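Local coordinates for protein transcription termination factor FttA (PDB 2XR1) that probably terminates archaeal transcription as a zinc-dependent ribonuclease that cuts nascent RNA at the exit channel of RNA polymerase and then degrades it in the 5'-3' direction, at residues Gln425-Met428 / Ile429-Glu433; Glu463-Asn466 / Asn467-Lys471. All coordinates share one frame; numbering follows the deposited sequence.

Both contacts are local ones within the beta-CASP region, and their centres lie about 15 Å apart. Contact 1 comes first along the chain, within helix 423-436, which follows strand 414-417 of the parallel six-stranded sheet. Strand 445-448 and helix 451-460 then intervene before contact 2, where a short loop runs into the start of helix 467-472. The two meet through Ile-429 CD1 and Leu-469 CD1, 4.3 Å apart, and Leu-363 touches both of these residues. Contact 1 is the one nearer the zinc ligands: the side chain of Gln-425, in the N-terminal part of helix 423-436, comes within about 11 Å of a bound zinc ion, whereas contact 2 lies away from the metal site.

Contact 1 of 2, residues Gln425-Met428 / Ile429-Glu433; sequences QEVM and IVLEE
Val-427 O is the acceptor for Leu-431 N at 3.0 Å, and the leucine side chain lies next to this oxygen. This is an i to i+4 bond of helix 423-436, an alpha-helix of the beta-CASP domain that packs beside the parallel sheet. The N-H points well at the oxygen, with an angle of 159°, and approaches nearly along the C=O axis. Three more bonds of the same kind tie Gln-425, Glu-426 and Met-428 to Ile-429, Val-430 and Glu-432. That from Glu-432 N to Met-428 O is the straightest at 176°, while that from Val-430 N to Glu-426 O is longer at 3.3 Å.

Among the side chains, Val-427 and Leu-431 lie alongside each other and point the same way, one turn apart, with Val-427 CG1 3.5 Å from Leu-431 CD1. CG1 of the valine stands opposite its own backbone N (chi1 175°), which turns this methyl toward the leucine. Val-427 and Leu-431 pack on strand 506-509, against Leu-508 and Val-506 respectively, with Met-428 also on Leu-508; Val-427 and Val-430 touch Leu-400 of helix 393-409. Met-428 reaches helix 451-460 as well, against Ile-451 and Thr-455.

The polar ends turn to other partners. Gln-425, whose side chain is about 8 Å from that of the zinc ligand His-247, has its amide held by Gly-422 N, Ala-420 O and Thr-455 OG1, which fixes the rotation of the group. Glu-432 forms a salt bridge with Arg-436, and Glu-433 with Arg-362. On another side of the helix, Ile-429 CG1 lies 3.8 Å from Gln-425 O.

Contact 2 of 2, residues Glu463-Asn466 / Asn467-Lys471; sequences EYLN and NDLRK
Asn-466 caps the start of helix 467-472 in the beta-CASP domain, an N-cap in which the side-chain oxygen takes up N-H groups of the first turn. Of the polar bonds, the firm one to OD1 comes from Leu-469 N at 3.0 Å. It is nearly straight, 171° at the hydrogen. Asp-468 N reaches the same oxygen at 3.1 Å, but its angle of 122° makes that bond weak. The amide can bend back over the helix start because CG sits between the backbone N and the carbonyl carbon (chi1 67°). The main-chain oxygen of Asn-466 meanwhile accepts from Arg-470 N at 3.0 Å, beginning the regular helical bonding. At the other end of the amide, ND2 makes weak hydrogen bonds to the carbonyl oxygens of Arg-362 and Phe-364, while backbone bonding to Leu-363 joins the cap to that loop.

Apolar packing is carried by Leu-465 and Leu-469, whose side chains cross at a slant. Both methyls of Leu-465 face CD1 of Leu-469, with CD2 4.0 Å from it. Leu-469 also touches Leu-363, and Leu-465 touches Ile-473.

Charged groups lie on the exposed side. Asp-468 forms a salt bridge with Lys-360, whereas Glu-463 and Arg-470 approach without a direct ion pair, Glu-463 OE1 lying 4.6 Å from Arg-470 NE.

Contact 1 of 2, residues Gln425-Met428 / Ile429-Glu433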
ATOM      1  N   GLN B 425     -17.768  14.596  30.895  1.00 36.25           N
ATOM      2  CA  GLN B 425     -17.844  13.866  32.175  1.00 36.35           C
ATOM      3  C   GLN B 425     -16.832  14.382  33.182  1.00 36.54           C
ATOM      4  O   GLN B 425     -17.207  14.673  34.325  1.00 37.61           O
ATOM      5  CB  GLN B 425     -17.725  12.353  31.987  1.00 35.57           C
ATOM      6  CG  GLN B 425     -19.000  11.718  31.429  1.00 36.01           C
ATOM      7  CD  GLN B 425     -19.143  11.808  29.940  1.00 34.62           C
ATOM      8  OE1 GLN B 425     -18.156  11.851  29.199  1.00 34.99           O
ATOM      9  NE2 GLN B 425     -20.376  11.813  29.481  1.00 34.61           N
ATOM     10  N   GLU B 426     -15.578  14.553  32.767  1.00 36.00           N
ATOM     11  CA  GLU B 426     -14.563  15.116  33.670  1.00 37.02           C
ATOM     12  C   GLU B 426     -14.971  16.513  34.147  1.00 36.94           C
ATOM     13  O   GLU B 426     -14.798  16.846  35.336  1.00 37.88           O
ATOM     14  CB  GLU B 426     -13.122  15.117  33.085  1.00 37.11           C
ATOM     15  CG  GLU B 426     -12.205  13.928  33.588  1.00 40.90           C
ATOM     16  CD  GLU B 426     -10.686  14.309  33.945  1.00 46.36           C
ATOM     17  OE1 GLU B 426      -9.800  14.437  33.001  1.00 46.71           O
ATOM     18  OE2 GLU B 426     -10.401  14.435  35.182  1.00 45.90           O
ATOM     19  N   VAL B 427     -15.557  17.311  33.263  1.00 36.07           N
ATOM     20  CA  VAL B 427     -16.011  18.639  33.680  1.00 36.72           C
ATOM     21  C   VAL B 427     -17.113  18.541  34.735  1.00 37.58           C
ATOM     22  O   VAL B 427     -17.110  19.267  35.705  1.00 38.49           O
ATOM     23  CB  VAL B 427     -16.497  19.506  32.502  1.00 36.62           C
ATOM     24  CG1 VAL B 427     -17.073  20.821  33.005  1.00 37.04           C
ATOM     25  CG2 VAL B 427     -15.393  19.777  31.559  1.00 34.28           C
ATOM     26  N   MET B 428     -18.044  17.624  34.552  1.00 38.15           N
ATOM     27  CA  MET B 428     -19.158  17.437  35.523  1.00 39.49           C
ATOM     28  C   MET B 428     -18.641  17.061  36.894  1.00 39.99           C
ATOM     29  O   MET B 428     -19.151  17.519  37.874  1.00 41.21           O
ATOM     30  CB  MET B 428     -20.129  16.353  35.041  1.00 39.24           C
ATOM     31  CG  MET B 428     -20.871  16.709  33.764  1.00 39.19           C
ATOM     32  SD  MET B 428     -21.656  15.285  32.968  1.00 40.22           S
ATOM     33  CE  MET B 428     -22.792  14.812  34.315  1.00 36.94           C
ATOM     34  N   ILE B 429     -17.616  16.222  36.964  1.00 40.06           N
ATOM     35  CA  ILE B 429     -17.106  15.793  38.267  1.00 41.40           C
ATOM     36  C   ILE B 429     -16.488  16.953  39.009  1.00 42.16           C
ATOM     37  O   ILE B 429     -16.629  17.054  40.219  1.00 44.35           O
ATOM     38  CB  ILE B 429     -16.068  14.667  38.156  1.00 40.87           C
ATOM     39  CG1 ILE B 429     -16.782  13.361  37.837  1.00 41.06           C
ATOM     40  CG2 ILE B 429     -15.303  14.492  39.487  1.00 41.60           C
ATOM     41  CD1 ILE B 429     -15.850  12.327  37.293  1.00 40.85           C
ATOM     42  N   VAL B 430     -15.825  17.834  38.282  1.00 41.23           N
ATOM     43  CA  VAL B 430     -15.250  19.013  38.882  1.00 41.87           C
ATOM     44  C   VAL B 430     -16.347  19.961  39.376  1.00 43.58           C
ATOM     45  O   VAL B 430     -16.273  20.461  40.508  1.00 44.60           O
ATOM     46  CB  VAL B 430     -14.247  19.677  37.916  1.00 40.49           C
ATOM     47  CG1 VAL B 430     -13.935  21.085  38.339  1.00 41.93           C
ATOM     48  CG2 VAL B 430     -12.988  18.848  37.882  1.00 39.43           C
ATOM     49  N   LEU B 431     -17.365  20.182  38.546  1.00 43.69           N
ATOM     50  CA  LEU B 431     -18.429  21.142  38.873  1.00 45.46           C
ATOM     51  C   LEU B 431     -19.241  20.693  40.086  1.00 47.51           C
ATOM     52  O   LEU B 431     -19.396  21.449  41.032  1.00 49.73           O
ATOM     53  CB  LEU B 431     -19.343  21.377  37.676  1.00 44.78           C
ATOM     54  CG  LEU B 431     -18.681  22.116  36.512  1.00 43.36           C
ATOM     55  CD1 LEU B 431     -19.503  21.985  35.274  1.00 43.59           C
ATOM     56  CD2 LEU B 431     -18.477  23.578  36.821  1.00 44.32           C
ATOM     57  N   GLU B 432     -19.722  19.457  40.094  1.00 47.58           N
ATOM     58  CA  GLU B 432     -20.526  18.992  41.216  1.00 49.85           C
ATOM     59  C   GLU B 432     -19.779  19.142  42.543  1.00 50.53           C
ATOM     60  O   GLU B 432     -20.364  19.553  43.541  1.00 52.84           O
ATOM     61  CB  GLU B 432     -21.018  17.543  41.005  1.00 49.76           C
ATOM     62  CG  GLU B 432     -20.277  16.404  41.817  1.00 53.39           C
ATOM     63  CD  GLU B 432     -20.864  16.149  43.215  1.00 58.65           C
ATOM     64  OE1 GLU B 432     -22.100  16.176  43.369  1.00 63.51           O
ATOM     65  OE2 GLU B 432     -20.088  15.881  44.162  1.00 62.04           O
ATOM     66  N   GLU B 433     -18.491  18.828  42.542  1.00 49.17           N
ATOM     67  CA  GLU B 433     -17.673  18.909  43.741  1.00 50.27           C
ATOM     68  C   GLU B 433     -17.528  20.354  44.144  1.00 51.24           C
ATOM     69  O   GLU B 433     -17.628  20.688  45.317  1.00 53.61           O
ATOM     70  CB  GLU B 433     -16.293  18.325  43.475  1.00 49.37           C
ATOM     71  CG  GLU B 433     -15.407  18.178  44.713  1.00 52.25           C
ATOM     72  CD  GLU B 433     -14.186  17.300  44.446  1.00 53.07           C
ATOM     73  OE1 GLU B 433     -13.401  17.632  43.524  1.00 53.89           O
ATOM     74  OE2 GLU B 433     -14.018  16.267  45.137  1.00 55.61           O
TER

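Contact 2 of 2, residues Glu463-Asn466 / Asn467-Lys471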
ATOM      1  N   GLU B 463     -16.596  -1.440  36.038  1.00 38.22           N
ATOM      2  CA  GLU B 463     -15.250  -2.046  35.846  1.00 37.92           C
ATOM      3  C   GLU B 463     -14.337  -1.245  34.916  1.00 36.00           C
ATOM      4  O   GLU B 463     -13.156  -1.479  34.889  1.00 35.15           O
ATOM      5  CB  GLU B 463     -15.362  -3.444  35.230  1.00 39.12           C
ATOM      6  CG  GLU B 463     -15.200  -4.631  36.155  1.00 43.81           C
ATOM      7  CD  GLU B 463     -16.419  -4.908  36.929  1.00 53.05           C
ATOM      8  OE1 GLU B 463     -16.979  -3.888  37.413  1.00 59.20           O
ATOM      9  OE2 GLU B 463     -16.805  -6.113  37.062  1.00 56.64           O
ATOM     10  N   TYR B 464     -14.886  -0.317  34.135  1.00 35.03           N
ATOM     11  CA  TYR B 464     -14.094   0.467  33.201  1.00 33.26           C
ATOM     12  C   TYR B 464     -13.684   1.816  33.762  1.00 33.23           C
ATOM     13  O   TYR B 464     -12.951   2.564  33.114  1.00 32.73           O
ATOM     14  CB  TYR B 464     -14.799   0.570  31.827  1.00 32.61           C
ATOM     15  CG  TYR B 464     -14.650  -0.741  31.102  1.00 32.12           C
ATOM     16  CD1 TYR B 464     -13.543  -0.985  30.305  1.00 30.49           C
ATOM     17  CD2 TYR B 464     -15.559  -1.783  31.299  1.00 32.98           C
ATOM     18  CE1 TYR B 464     -13.353  -2.202  29.689  1.00 30.77           C
ATOM     19  CE2 TYR B 464     -15.379  -3.023  30.683  1.00 31.84           C
ATOM     20  CZ  TYR B 464     -14.268  -3.221  29.876  1.00 31.82           C
ATOM     21  OH  TYR B 464     -14.020  -4.428  29.256  1.00 30.72           O
ATOM     22  N   LEU B 465     -14.101   2.087  34.984  1.00 34.40           N
ATOM     23  CA  LEU B 465     -13.663   3.240  35.766  1.00 34.91           C
ATOM     24  C   LEU B 465     -12.549   2.839  36.758  1.00 35.62           C
ATOM     25  O   LEU B 465     -12.421   1.656  37.105  1.00 37.10           O
ATOM     26  CB  LEU B 465     -14.848   3.747  36.597  1.00 35.71           C
ATOM     27  CG  LEU B 465     -16.155   4.020  35.869  1.00 35.81           C
ATOM     28  CD1 LEU B 465     -17.329   4.208  36.821  1.00 33.92           C
ATOM     29  CD2 LEU B 465     -15.965   5.245  34.966  1.00 36.01           C
ATOM     30  N   ASN B 466     -11.805   3.819  37.275  1.00 35.29           N
ATOM     31  CA  ASN B 466     -10.813   3.559  38.320  1.00 35.81           C
ATOM     32  C   ASN B 466     -11.485   3.239  39.659  1.00 37.63           C
ATOM     33  O   ASN B 466     -12.677   3.475  39.823  1.00 38.11           O
ATOM     34  CB  ASN B 466      -9.808   4.722  38.443  1.00 35.06           C
ATOM     35  CG  ASN B 466     -10.443   6.011  38.966  1.00 34.87           C
ATOM     36  OD1 ASN B 466     -11.245   5.991  39.885  1.00 37.02           O
ATOM     37  ND2 ASN B 466     -10.070   7.131  38.388  1.00 32.59           N
ATOM     38  N   ASN B 467     -10.716   2.712  40.607  1.00 39.14           N
ATOM     39  CA  ASN B 467     -11.234   2.308  41.931  1.00 41.56           C
ATOM     40  C   ASN B 467     -12.064   3.354  42.683  1.00 42.58           C
ATOM     41  O   ASN B 467     -13.037   3.022  43.366  1.00 43.41           O
ATOM     42  CB  ASN B 467     -10.074   1.907  42.860  1.00 43.11           C
ATOM     43  CG  ASN B 467      -9.626   0.456  42.675  1.00 44.00           C
ATOM     44  OD1 ASN B 467      -9.590  -0.068  41.563  1.00 40.16           O
ATOM     45  ND2 ASN B 467      -9.313  -0.213  43.804  1.00 48.61           N
ATOM     46  N   ASP B 468     -11.651   4.618  42.600  1.00 42.47           N
ATOM     47  CA  ASP B 468     -12.295   5.638  43.393  1.00 43.55           C
ATOM     48  C   ASP B 468     -13.646   5.995  42.828  1.00 43.30           C
ATOM     49  O   ASP B 468     -14.616   6.110  43.575  1.00 45.29           O
ATOM     50  CB  ASP B 468     -11.420   6.854  43.512  1.00 43.64           C
ATOM     51  CG  ASP B 468     -10.166   6.588  44.340  1.00 46.43           C
ATOM     52  OD1 ASP B 468     -10.225   5.708  45.266  1.00 48.46           O
ATOM     53  OD2 ASP B 468      -9.126   7.268  44.049  1.00 46.79           O
ATOM     54  N   LEU B 469     -13.749   6.123  41.515  1.00 54.63           N
ATOM     55  CA  LEU B 469     -15.044   6.458  40.935  1.00 52.94           C
ATOM     56  C   LEU B 469     -15.996   5.252  41.053  1.00 55.02           C
ATOM     57  O   LEU B 469     -17.168   5.406  41.352  1.00 55.19           O
ATOM     58  CB  LEU B 469     -14.905   6.899  39.474  1.00 49.37           C
ATOM     59  CG  LEU B 469     -15.585   8.211  39.103  1.00 47.40           C
ATOM     60  CD1 LEU B 469     -16.252   8.087  37.747  1.00 44.78           C
ATOM     61  CD2 LEU B 469     -16.600   8.682  40.125  1.00 48.09           C
ATOM     62  N   ARG B 470     -15.457   4.061  40.795  1.00 56.74           N
ATOM     63  CA  ARG B 470     -16.153   2.802  41.017  1.00 59.79           C
ATOM     64  C   ARG B 470     -16.882   2.843  42.368  1.00 62.88           C
ATOM     65  O   ARG B 470     -18.091   2.714  42.403  1.00 63.87           O
ATOM     66  CB  ARG B 470     -15.146   1.652  40.956  1.00 61.83           C
ATOM     67  CG  ARG B 470     -15.679   0.288  40.552  1.00 63.97           C
ATOM     68  CD  ARG B 470     -14.530  -0.598  40.043  1.00 65.65           C
ATOM     69  NE  ARG B 470     -14.464  -1.883  40.726  1.00 72.76           N
ATOM     70  CZ  ARG B 470     -13.835  -2.104  41.883  1.00 78.12           C
ATOM     71  NH1 ARG B 470     -13.182  -1.124  42.510  1.00 77.56           N
ATOM     72  NH2 ARG B 470     -13.862  -3.322  42.428  1.00 82.99           N
ATOM     73  N   LYS B 471     -16.170   3.071  43.471  1.00 64.84           N
ATOM     74  CA  LYS B 471     -16.839   3.110  44.784  1.00 68.38           C
ATOM     75  C   LYS B 471     -17.853   4.277  44.864  1.00 66.69           C
ATOM     76  O   LYS B 471     -18.902   4.142  45.452  1.00 69.16           O
ATOM     77  CB  LYS B 471     -15.833   3.138  45.951  1.00 70.71           C
TER